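Local coordinates for cellobiose 2-epimerase (Caldibacillus thermoamylovorans, PDB 5ZHB), which catalyses the 2-epimerisation of cellobiose, converting the glucose at its reducing end into mannose, and belongs to the N-acylglucosamine 2-epimerase family, at residues 17-22 with 349-354; 37-42 with 365-370; 181-186 with 226-231. All coordinates share one frame; numbering follows the deposited sequence. Where two conformers were deposited one is given.

Contacts 1 and 2 lie next to each other, their centres 10 Å apart, and touch directly: Trp-20 packs on Ala-368, and Trp-354 on Arg-365 and Glu-366. Their segments alternate along the chain, 17-22, 37-42, 349-354, 365-370, so the N-terminal helix 2-21 and the loop after it are fastened to the loops that flank strand 355-356 near the C-terminus. This brings the two ends of the helical ring together, as suits the (α/α)6 barrel of this epimerase family. Contact 3 lies in the long run of sequence between 42 and 349, about 30 Å from either, centre to centre, and across the chain's centre from contact 1, where helix 183-199 begins beside the small sheet of strands 181-182 and 231-232.

Contact 1: residues 17-22 with 349-354; sequences LPFWAK and GGEWYW
Glu-351 reaches two aromatic side chains of helix 2-21 at once, with its aliphatic part on Phe-19 and its carboxylate on Trp-20. Its CG is anti to the backbone N (chi1 -175°), and a bend at chi2 then turns the chain toward the indole. CB sits over the centre of the Phe-19 ring, 3.6 Å from the centroid, in a CH-pi contact, while CG lies 3.7 Å from Phe-19 CD1. Phe-19 itself has CG anti to its backbone N (chi1 165°), which carries the ring off the helix toward the loop. Gly-349 O meets the rim of that ring near its plane, 3.3 Å from CE2. Gly-349 has a positive phi at which a CB would press on the carbonyl oxygen before it, so the glycine suits the turn.

Trp-20 NE1 donates to Glu-351 OE1 over 2.9 Å, nearly straight at 167°; the oxygen lies in the indole plane, but the N-H comes from above the carboxylate plane, the two planes standing steeply to each other. The other oxygen, OE2, accepts from the backbone N of Trp-352 at 2.7 Å. Asn-377 also binds OE1 and Lys-372 forms a salt bridge with OE2, so this buried acid has both oxygens held and its charge is probably balanced by the lysine. Farther out, one water accepts from Lys-22 NZ at 3.0 Å and donates to Gly-350 O at 2.7 Å, a bridge suited to a long, exposed lysine.

Trp-20 also packs on Ala-368 and Pro-374. The loop thus runs between helix 2-21, where His-15 binds Glu-351 O, and helices 306-323 and 375-387, on which Trp-352 rests, before entering strand 355-356.

Contact 2: residues 37-42 with 365-370; sequences YDLHVH and REIAGP
Tyr-37 and Arg-365 meet through van der Waals contact between side chain and backbone. Tyr-37 CB comes 3.5 Å from Arg-365 O. With CG anti to the backbone N (chi1 176°), the phenol ring starts out beside the same carbonyl oxygen, which lies at its edge, near its plane, 3.7 Å from CD1. The backbones run close here, with Tyr-37 N 3.8 Å from Glu-366 CA. A large flat residue suits the place because its side chain also touches Pro-362 and Lys-364 and takes a cation-pi contact from Arg-347. An alanine here would probably leave Arg-347 without its aromatic partner and Arg-365 O without the ring edge beside it, perhaps with a gap near Pro-362.

The apolar part is a single branched pair: Leu-39 CD2 touches Ile-367 CG1 at 4.0 Å. A bulky aliphatic side chain suits the buried place of Ile-367, which points toward the turn and also touches Phe-19.

This is the hairpin loop joining strands 34-35 and 41-42, laid against the loop that leads to helix 375-387. Backbone bonds tie both Ile-367 and Ala-368 to Val-35, a classic beta bulge alongside the first strand.

Polar contacts also form within each segment. In the conformer given for Asp-38, one of two deposited, His-40 ND1 donates to OD1 at 2.9 Å, a bent bond (133°) that is doubtful for the other copy. On the opposing segment, Arg-365 NE and Glu-366 OE1 form a salt bridge of 3.6 Å, with OE1 at the edge of the guanidinium, in its plane; the same arginine makes a cation-pi contact with Trp-354.

Contact 3: residues 181-186 with 226-231; sequences ITMNTH and KFLQVF
Met-183 has CG anti to its backbone N (chi1 173°), and bends at chi2 and chi3 fold the thioether back so that CE meets Val-230 CG2 at 4.2 Å. Phe-231 has CG anti to its carbonyl carbon (chi1 -65°), which sets the ring alongside Thr-182; the two side chains point the same way, and Thr-182 CG2 lies at the ring edge, 3.8 Å from CD1. Val-230 CG1 sits over the centre of one face of that ring. A flexible, unbranched methionine can bend to reach both Val-230 and, through CG, Leu-228 CD1.

Thr-182 and Phe-231 are an antiparallel non-hydrogen-bonded pair. Beside them Met-183 N donates to Val-230 O over 3.1 Å at 171°, and a water donating to the same oxygen links it to Asn-184 N. Both amides belong to the first turn of helix 183-199. Thr-182 is its N-cap: OG1 accepts from Thr-185 N at 3.1 Å and is also bonded to Glu-158. His-186 ND1 donates a hydrogen bond back to Thr-182 O, 2.6 Å away and in the ring plane. Gln-229 O, 3.3 Å from Met-183 CB, is buried with no polar partner.

Strand 181-182, paired with 231-232, thus leads directly into helix 183-199, while Met-183 and Leu-228 pack on helices 203-220 and 245-262.

Contact 1: residues 17-22 with 349-354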
loop_
_atom_site.group_PDB
_atom_site.type_symbol
_atom_site.label_atom_id
_atom_site.label_comp_id
_atom_site.label_asym_id
_atom_site.label_seq_id
_atom_site.Cartn_x
_atom_site.Cartn_y
_atom_site.Cartn_z
ATOM N N LEU A 17 3.965 -1.994 -16.375
ATOM C CA LEU A 17 2.577 -2.064 -16.792
ATOM C C LEU A 17 2.336 -3.101 -17.901
ATOM O O LEU A 17 1.345 -3.813 -17.829
ATOM C CB LEU A 17 2.087 -0.675 -17.161
ATOM C CG LEU A 17 2.146 0.339 -16.016
ATOM C CD1 LEU A 17 1.745 1.709 -16.475
ATOM C CD2 LEU A 17 1.266 -0.106 -14.862
ATOM N N PRO A 18 3.179 -3.260 -18.937
ATOM C CA PRO A 18 3.017 -4.389 -19.875
ATOM C C PRO A 18 3.023 -5.769 -19.221
ATOM O O PRO A 18 2.302 -6.663 -19.652
ATOM C CB PRO A 18 4.184 -4.223 -20.885
ATOM C CG PRO A 18 4.536 -2.757 -20.804
ATOM C CD PRO A 18 4.246 -2.330 -19.350
ATOM N N PHE A 19 3.836 -5.978 -18.170
ATOM C CA PHE A 19 3.853 -7.275 -17.511
ATOM C C PHE A 19 2.475 -7.594 -16.910
ATOM O O PHE A 19 1.934 -8.681 -17.118
ATOM C CB PHE A 19 4.928 -7.312 -16.423
ATOM C CG PHE A 19 4.782 -8.472 -15.446
ATOM C CD1 PHE A 19 4.006 -8.354 -14.297
ATOM C CD2 PHE A 19 5.462 -9.660 -15.668
ATOM C CE1 PHE A 19 3.893 -9.415 -13.419
ATOM C CE2 PHE A 19 5.353 -10.715 -14.799
ATOM C CZ PHE A 19 4.604 -10.585 -13.646
ATOM N N TRP A 20 1.897 -6.617 -16.191
ATOM C CA TRP A 20 0.589 -6.751 -15.571
ATOM C C TRP A 20 -0.526 -6.889 -16.608
ATOM O O TRP A 20 -1.450 -7.665 -16.408
ATOM C CB TRP A 20 0.384 -5.579 -14.596
ATOM C CG TRP A 20 1.286 -5.748 -13.409
ATOM C CD1 TRP A 20 2.512 -5.209 -13.167
ATOM C CD2 TRP A 20 1.062 -6.713 -12.369
ATOM N NE1 TRP A 20 3.048 -5.732 -12.025
ATOM C CE2 TRP A 20 2.182 -6.665 -11.519
ATOM C CE3 TRP A 20 0.005 -7.575 -12.073
ATOM C CZ2 TRP A 20 2.260 -7.457 -10.379
ATOM C CZ3 TRP A 20 0.089 -8.372 -10.957
ATOM C CH2 TRP A 20 1.215 -8.331 -10.141
ATOM N N ALA A 21 -0.432 -6.166 -17.735
ATOM C CA ALA A 21 -1.390 -6.322 -18.828
ATOM C C ALA A 21 -1.400 -7.740 -19.407
ATOM O O ALA A 21 -2.465 -8.214 -19.791
ATOM C CB ALA A 21 -1.119 -5.306 -19.914
ATOM N N LYS A 22 -0.248 -8.436 -19.415
ATOM C CA LYS A 22 -0.169 -9.804 -19.895
ATOM C C LYS A 22 -0.867 -10.779 -18.934
ATOM O O LYS A 22 -0.968 -11.970 -19.234
ATOM C CB LYS A 22 1.294 -10.218 -20.130
ATOM C CG LYS A 22 1.971 -9.676 -21.397
ATOM C CD LYS A 22 3.453 -10.024 -21.587
ATOM C CE LYS A 22 4.421 -9.025 -20.969
ATOM N NZ LYS A 22 5.617 -9.575 -20.300
ATOM N N GLY A 349 9.736 -12.036 -19.576
ATOM C CA GLY A 349 8.616 -12.551 -18.821
ATOM C C GLY A 349 8.563 -11.994 -17.398
ATOM O O GLY A 349 7.584 -12.244 -16.709
ATOM N N GLY A 350 9.638 -11.316 -16.962
ATOM C CA GLY A 350 9.792 -10.894 -15.574
ATOM C C GLY A 350 9.297 -9.476 -15.293
ATOM O O GLY A 350 8.827 -8.744 -16.178
ATOM N N GLU A 351 9.375 -9.086 -14.006
ATOM C CA GLU A 351 8.987 -7.743 -13.597
ATOM C C GLU A 351 10.022 -7.288 -12.573
ATOM O O GLU A 351 11.201 -7.156 -12.893
ATOM C CB GLU A 351 7.522 -7.835 -13.149
ATOM C CG GLU A 351 6.845 -6.523 -12.775
ATOM C CD GLU A 351 6.509 -6.278 -11.296
ATOM O OE1 GLU A 351 5.715 -5.360 -11.051
ATOM O OE2 GLU A 351 7.062 -6.947 -10.415
ATOM N N TRP A 352 9.596 -7.228 -11.308
ATOM C CA TRP A 352 10.510 -7.038 -10.197
ATOM C C TRP A 352 10.513 -8.297 -9.331
ATOM O O TRP A 352 9.505 -8.958 -9.092
ATOM C CB TRP A 352 10.104 -5.802 -9.365
ATOM C CG TRP A 352 10.208 -4.456 -10.049
ATOM C CD1 TRP A 352 10.104 -4.135 -11.366
ATOM C CD2 TRP A 352 10.473 -3.204 -9.371
ATOM N NE1 TRP A 352 10.279 -2.789 -11.562
ATOM C CE2 TRP A 352 10.511 -2.190 -10.347
ATOM C CE3 TRP A 352 10.705 -2.860 -8.038
ATOM C CZ2 TRP A 352 10.746 -0.856 -10.028
ATOM C CZ3 TRP A 352 10.940 -1.539 -7.725
ATOM C CH2 TRP A 352 10.989 -0.560 -8.701
ATOM N N TYR A 353 11.672 -8.602 -8.770
ATOM C CA TYR A 353 11.718 -9.638 -7.757
ATOM C C TYR A 353 11.044 -9.178 -6.464
ATOM O O TYR A 353 10.984 -7.988 -6.165
ATOM C CB TYR A 353 13.164 -9.967 -7.436
ATOM C CG TYR A 353 13.989 -10.449 -8.607
ATOM C CD1 TYR A 353 13.663 -11.617 -9.295
ATOM C CD2 TYR A 353 15.175 -9.798 -8.931
ATOM C CE1 TYR A 353 14.449 -12.056 -10.356
ATOM C CE2 TYR A 353 15.974 -10.238 -9.969
ATOM C CZ TYR A 353 15.630 -11.386 -10.651
ATOM O OH TYR A 353 16.461 -11.789 -11.642
ATOM N N TRP A 354 10.527 -10.146 -5.712
ATOM C CA TRP A 354 9.928 -9.887 -4.423
ATOM C C TRP A 354 10.974 -9.263 -3.501
ATOM O O TRP A 354 10.733 -8.255 -2.835
ATOM C CB TRP A 354 9.403 -11.207 -3.843
ATOM C CG TRP A 354 8.715 -11.043 -2.510
ATOM C CD1 TRP A 354 9.322 -10.713 -1.328
ATOM C CD2 TRP A 354 7.327 -11.240 -2.195
ATOM N NE1 TRP A 354 8.407 -10.627 -0.318
ATOM C CE2 TRP A 354 7.181 -10.987 -0.810
ATOM C CE3 TRP A 354 6.212 -11.636 -2.930
ATOM C CZ2 TRP A 354 5.962 -11.104 -0.153
ATOM C CZ3 TRP A 354 5.013 -11.794 -2.275
ATOM C CH2 TRP A 354 4.892 -11.539 -0.902
HETATM O O HOH W 1 8.060 -8.733 -18.812
#

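Contact 2: residues 37-42 with 365-370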
loop_
_atom_site.group_PDB
_atom_site.type_symbol
_atom_site.label_atom_id
_atom_site.label_comp_id
_atom_site.label_asym_id
_atom_site.label_seq_id
_atom_site.Cartn_x
_atom_site.Cartn_y
_atom_site.Cartn_z
ATOM N N TYR A 37 8.201 -17.668 -9.039
ATOM C CA TYR A 37 9.551 -17.186 -9.249
ATOM C C TYR A 37 10.071 -17.617 -10.626
ATOM O O TYR A 37 10.832 -16.883 -11.250
ATOM C CB TYR A 37 10.492 -17.786 -8.208
ATOM C CG TYR A 37 11.931 -17.376 -8.454
ATOM C CD1 TYR A 37 12.319 -16.059 -8.274
ATOM C CD2 TYR A 37 12.876 -18.278 -8.942
ATOM C CE1 TYR A 37 13.623 -15.656 -8.480
ATOM C CE2 TYR A 37 14.180 -17.876 -9.192
ATOM C CZ TYR A 37 14.558 -16.566 -8.958
ATOM O OH TYR A 37 15.839 -16.141 -9.182
ATOM N N ASP A 38 9.679 -18.813 -11.078
ATOM C CA ASP A 38 10.198 -19.342 -12.337
ATOM C C ASP A 38 9.327 -18.899 -13.518
ATOM O O ASP A 38 9.490 -19.426 -14.619
ATOM C CB ASP A 38 10.385 -20.849 -12.228
ATOM C CG ASP A 38 9.120 -21.638 -11.937
ATOM O OD1 ASP A 38 8.023 -21.052 -12.072
ATOM O OD2 ASP A 38 9.243 -22.827 -11.588
ATOM N N LEU A 39 8.401 -17.945 -13.298
ATOM C CA LEU A 39 7.643 -17.293 -14.361
ATOM C C LEU A 39 6.561 -18.190 -14.966
ATOM O O LEU A 39 5.949 -17.778 -15.960
ATOM C CB LEU A 39 8.530 -16.667 -15.439
ATOM C CG LEU A 39 9.612 -15.710 -14.933
ATOM C CD1 LEU A 39 10.401 -15.190 -16.122
ATOM C CD2 LEU A 39 9.016 -14.549 -14.095
ATOM N N HIS A 40 6.227 -19.334 -14.342
ATOM C CA HIS A 40 4.950 -19.989 -14.659
ATOM C C HIS A 40 3.749 -19.162 -14.188
ATOM O O HIS A 40 3.689 -18.715 -13.039
ATOM C CB HIS A 40 4.833 -21.390 -14.070
ATOM C CG HIS A 40 5.775 -22.347 -14.701
ATOM N ND1 HIS A 40 6.854 -22.898 -14.046
ATOM C CD2 HIS A 40 5.777 -22.864 -15.952
ATOM C CE1 HIS A 40 7.495 -23.685 -14.892
ATOM N NE2 HIS A 40 6.865 -23.674 -16.038
ATOM N N VAL A 41 2.780 -18.971 -15.092
ATOM C CA VAL A 41 1.532 -18.296 -14.800
ATOM C C VAL A 41 0.486 -19.345 -14.430
ATOM O O VAL A 41 0.185 -20.222 -15.247
ATOM C CB VAL A 41 1.068 -17.487 -16.014
ATOM C CG1 VAL A 41 -0.272 -16.832 -15.740
ATOM C CG2 VAL A 41 2.097 -16.484 -16.515
ATOM N N HIS A 42 -0.029 -19.288 -13.192
ATOM C CA HIS A 42 -1.056 -20.219 -12.727
ATOM C C HIS A 42 -2.435 -19.600 -12.943
ATOM O O HIS A 42 -2.920 -18.814 -12.114
ATOM C CB HIS A 42 -0.846 -20.582 -11.257
ATOM C CG HIS A 42 0.459 -21.217 -10.984
ATOM N ND1 HIS A 42 0.568 -22.555 -10.691
ATOM C CD2 HIS A 42 1.712 -20.741 -11.022
ATOM C CE1 HIS A 42 1.852 -22.867 -10.535
ATOM N NE2 HIS A 42 2.566 -21.774 -10.716
ATOM N N ARG A 365 10.770 -16.278 -4.608
ATOM C CA ARG A 365 9.404 -16.050 -4.197
ATOM C C ARG A 365 8.658 -15.575 -5.426
ATOM O O ARG A 365 9.301 -15.115 -6.369
ATOM C CB ARG A 365 9.334 -14.899 -3.183
ATOM C CG ARG A 365 9.789 -15.282 -1.788
ATOM C CD ARG A 365 9.088 -14.439 -0.760
ATOM N NE ARG A 365 7.653 -14.733 -0.810
ATOM C CZ ARG A 365 6.806 -14.336 0.119
ATOM N NH1 ARG A 365 7.277 -13.754 1.210
ATOM N NH2 ARG A 365 5.507 -14.540 -0.037
ATOM N N GLU A 366 7.339 -15.672 -5.388
ATOM C CA GLU A 366 6.493 -15.326 -6.529
ATOM C C GLU A 366 6.685 -13.862 -6.951
ATOM O O GLU A 366 6.950 -12.978 -6.134
ATOM C CB GLU A 366 5.041 -15.660 -6.223
ATOM C CG GLU A 366 4.333 -14.702 -5.266
ATOM C CD GLU A 366 4.449 -15.078 -3.803
ATOM O OE1 GLU A 366 5.403 -15.772 -3.397
ATOM O OE2 GLU A 366 3.509 -14.721 -3.062
ATOM N N ILE A 367 6.476 -13.604 -8.245
ATOM C CA ILE A 367 6.591 -12.289 -8.837
ATOM C C ILE A 367 5.244 -11.593 -8.815
ATOM O O ILE A 367 5.169 -10.376 -8.854
ATOM C CB ILE A 367 7.100 -12.391 -10.298
ATOM C CG1 ILE A 367 8.344 -13.181 -10.385
ATOM C CG2 ILE A 367 7.278 -11.010 -10.920
ATOM C CD1 ILE A 367 9.389 -12.814 -9.347
ATOM N N ALA A 368 4.178 -12.372 -8.844
ATOM C CA ALA A 368 2.844 -11.829 -8.804
ATOM C C ALA A 368 1.967 -12.791 -8.019
ATOM O O ALA A 368 2.039 -14.010 -8.208
ATOM C CB ALA A 368 2.311 -11.607 -10.195
ATOM N N GLY A 369 1.119 -12.212 -7.168
ATOM C CA GLY A 369 0.168 -12.980 -6.406
ATOM C C GLY A 369 -0.559 -12.133 -5.372
ATOM O O GLY A 369 -0.484 -10.915 -5.412
ATOM N N PRO A 370 -1.259 -12.776 -4.421
ATOM C CA PRO A 370 -2.109 -12.060 -3.485
ATOM C C PRO A 370 -1.389 -10.929 -2.764
ATOM O O PRO A 370 -2.046 -9.968 -2.392
ATOM C CB PRO A 370 -2.586 -13.162 -2.528
ATOM C CG PRO A 370 -2.552 -14.407 -3.390
ATOM C CD PRO A 370 -1.273 -14.232 -4.195
#

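Contact 3: residues 181-186 with 226-231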
loop_
_atom_site.group_PDB
_atom_site.type_symbol
_atom_site.label_atom_id
_atom_site.label_comp_id
_atom_site.label_asym_id
_atom_site.label_seq_id
_atom_site.Cartn_x
_atom_site.Cartn_y
_atom_site.Cartn_z
ATOM N N ILE A 181 -4.735 -4.152 17.886
ATOM C CA ILE A 181 -4.706 -2.938 17.089
ATOM C C ILE A 181 -3.415 -3.014 16.278
ATOM O O ILE A 181 -2.403 -3.479 16.792
ATOM C CB ILE A 181 -4.768 -1.658 17.950
ATOM C CG1 ILE A 181 -6.136 -1.450 18.626
ATOM C CG2 ILE A 181 -4.382 -0.436 17.108
ATOM C CD1 ILE A 181 -6.169 -0.330 19.660
ATOM N N THR A 182 -3.483 -2.636 14.991
ATOM C CA THR A 182 -2.288 -2.596 14.150
ATOM C C THR A 182 -2.126 -1.224 13.494
ATOM O O THR A 182 -3.067 -0.576 13.032
ATOM C CB THR A 182 -2.232 -3.727 13.110
ATOM O OG1 THR A 182 -3.103 -3.457 12.005
ATOM C CG2 THR A 182 -2.484 -5.085 13.739
ATOM N N MET A 183 -0.848 -0.831 13.414
ATOM C CA MET A 183 -0.388 0.314 12.655
ATOM C C MET A 183 -0.761 0.114 11.195
ATOM O O MET A 183 -1.269 1.040 10.544
ATOM C CB MET A 183 1.132 0.469 12.866
ATOM C CG MET A 183 1.822 1.519 12.019
ATOM S SD MET A 183 2.257 0.932 10.360
ATOM C CE MET A 183 3.566 -0.214 10.757
ATOM N N ASN A 184 -0.559 -1.106 10.703
ATOM C CA ASN A 184 -0.754 -1.346 9.270
ATOM C C ASN A 184 -2.176 -0.997 8.844
ATOM O O ASN A 184 -2.372 -0.330 7.826
ATOM C CB ASN A 184 -0.371 -2.767 8.885
ATOM C CG ASN A 184 -0.352 -2.946 7.384
ATOM O OD1 ASN A 184 0.481 -2.346 6.700
ATOM N ND2 ASN A 184 -1.309 -3.709 6.869
ATOM N N THR A 185 -3.191 -1.486 9.591
ATOM C CA THR A 185 -4.583 -1.223 9.225
ATOM C C THR A 185 -4.885 0.272 9.278
ATOM O O THR A 185 -5.485 0.809 8.363
ATOM C CB THR A 185 -5.535 -2.014 10.127
ATOM O OG1 THR A 185 -5.311 -3.394 9.859
ATOM C CG2 THR A 185 -6.992 -1.698 9.838
ATOM N N HIS A 186 -4.402 0.962 10.331
ATOM C CA HIS A 186 -4.602 2.392 10.476
ATOM C C HIS A 186 -3.965 3.161 9.318
ATOM O O HIS A 186 -4.540 4.134 8.820
ATOM C CB HIS A 186 -4.115 2.811 11.874
ATOM C CG HIS A 186 -5.090 2.366 12.926
ATOM N ND1 HIS A 186 -5.089 1.086 13.441
ATOM C CD2 HIS A 186 -6.127 3.023 13.526
ATOM C CE1 HIS A 186 -6.096 0.974 14.321
ATOM N NE2 HIS A 186 -6.744 2.137 14.395
ATOM N N LYS A 226 11.784 7.956 17.374
ATOM C CA LYS A 226 11.272 8.461 16.102
ATOM C C LYS A 226 10.800 7.324 15.189
ATOM O O LYS A 226 10.410 7.607 14.068
ATOM C CB LYS A 226 12.268 9.353 15.363
ATOM C CG LYS A 226 12.790 10.470 16.256
ATOM C CD LYS A 226 11.817 11.624 16.373
ATOM C CE LYS A 226 12.451 12.843 16.978
ATOM N NZ LYS A 226 12.239 12.852 18.421
ATOM N N PHE A 227 10.734 6.092 15.701
ATOM C CA PHE A 227 10.138 4.992 14.952
ATOM C C PHE A 227 8.632 4.902 15.191
ATOM O O PHE A 227 8.104 5.351 16.219
ATOM C CB PHE A 227 10.731 3.641 15.334
ATOM C CG PHE A 227 12.120 3.354 14.794
ATOM C CD1 PHE A 227 12.293 2.949 13.473
ATOM C CD2 PHE A 227 13.240 3.435 15.618
ATOM C CE1 PHE A 227 13.557 2.658 12.984
ATOM C CE2 PHE A 227 14.509 3.153 15.127
ATOM C CZ PHE A 227 14.660 2.751 13.809
ATOM N N LEU A 228 7.944 4.258 14.228
ATOM C CA LEU A 228 6.571 3.850 14.428
ATOM C C LEU A 228 6.590 2.528 15.171
ATOM O O LEU A 228 7.440 1.686 14.933
ATOM C CB LEU A 228 5.845 3.709 13.096
ATOM C CG LEU A 228 5.722 4.981 12.263
ATOM C CD1 LEU A 228 4.782 4.670 11.137
ATOM C CD2 LEU A 228 5.248 6.182 13.055
ATOM N N GLN A 229 5.622 2.328 16.046
ATOM C CA GLN A 229 5.397 1.011 16.622
ATOM C C GLN A 229 4.357 0.297 15.747
ATOM O O GLN A 229 3.613 0.945 15.024
ATOM C CB GLN A 229 5.001 1.182 18.096
ATOM C CG GLN A 229 6.029 1.989 18.897
ATOM C CD GLN A 229 5.475 2.545 20.198
ATOM O OE1 GLN A 229 5.781 2.029 21.275
ATOM N NE2 GLN A 229 4.639 3.575 20.123
ATOM N N VAL A 230 4.308 -1.025 15.849
ATOM C CA VAL A 230 3.674 -1.852 14.831
ATOM C C VAL A 230 2.414 -2.540 15.358
ATOM O O VAL A 230 1.401 -2.518 14.677
ATOM C CB VAL A 230 4.683 -2.825 14.219
ATOM C CG1 VAL A 230 4.061 -3.671 13.100
ATOM C CG2 VAL A 230 5.883 -2.054 13.679
ATOM N N PHE A 231 2.475 -3.145 16.550
ATOM C CA PHE A 231 1.399 -3.969 17.091
ATOM C C PHE A 231 1.105 -3.531 18.523
ATOM O O PHE A 231 2.039 -3.275 19.294
ATOM C CB PHE A 231 1.825 -5.433 17.091
ATOM C CG PHE A 231 2.052 -6.044 15.722
ATOM C CD1 PHE A 231 1.036 -6.029 14.776
ATOM C CD2 PHE A 231 3.266 -6.644 15.394
ATOM C CE1 PHE A 231 1.233 -6.596 13.530
ATOM C CE2 PHE A 231 3.459 -7.212 14.136
ATOM C CZ PHE A 231 2.436 -7.175 13.208
HETATM O O HOH W 2 0.907 -3.274 11.926
#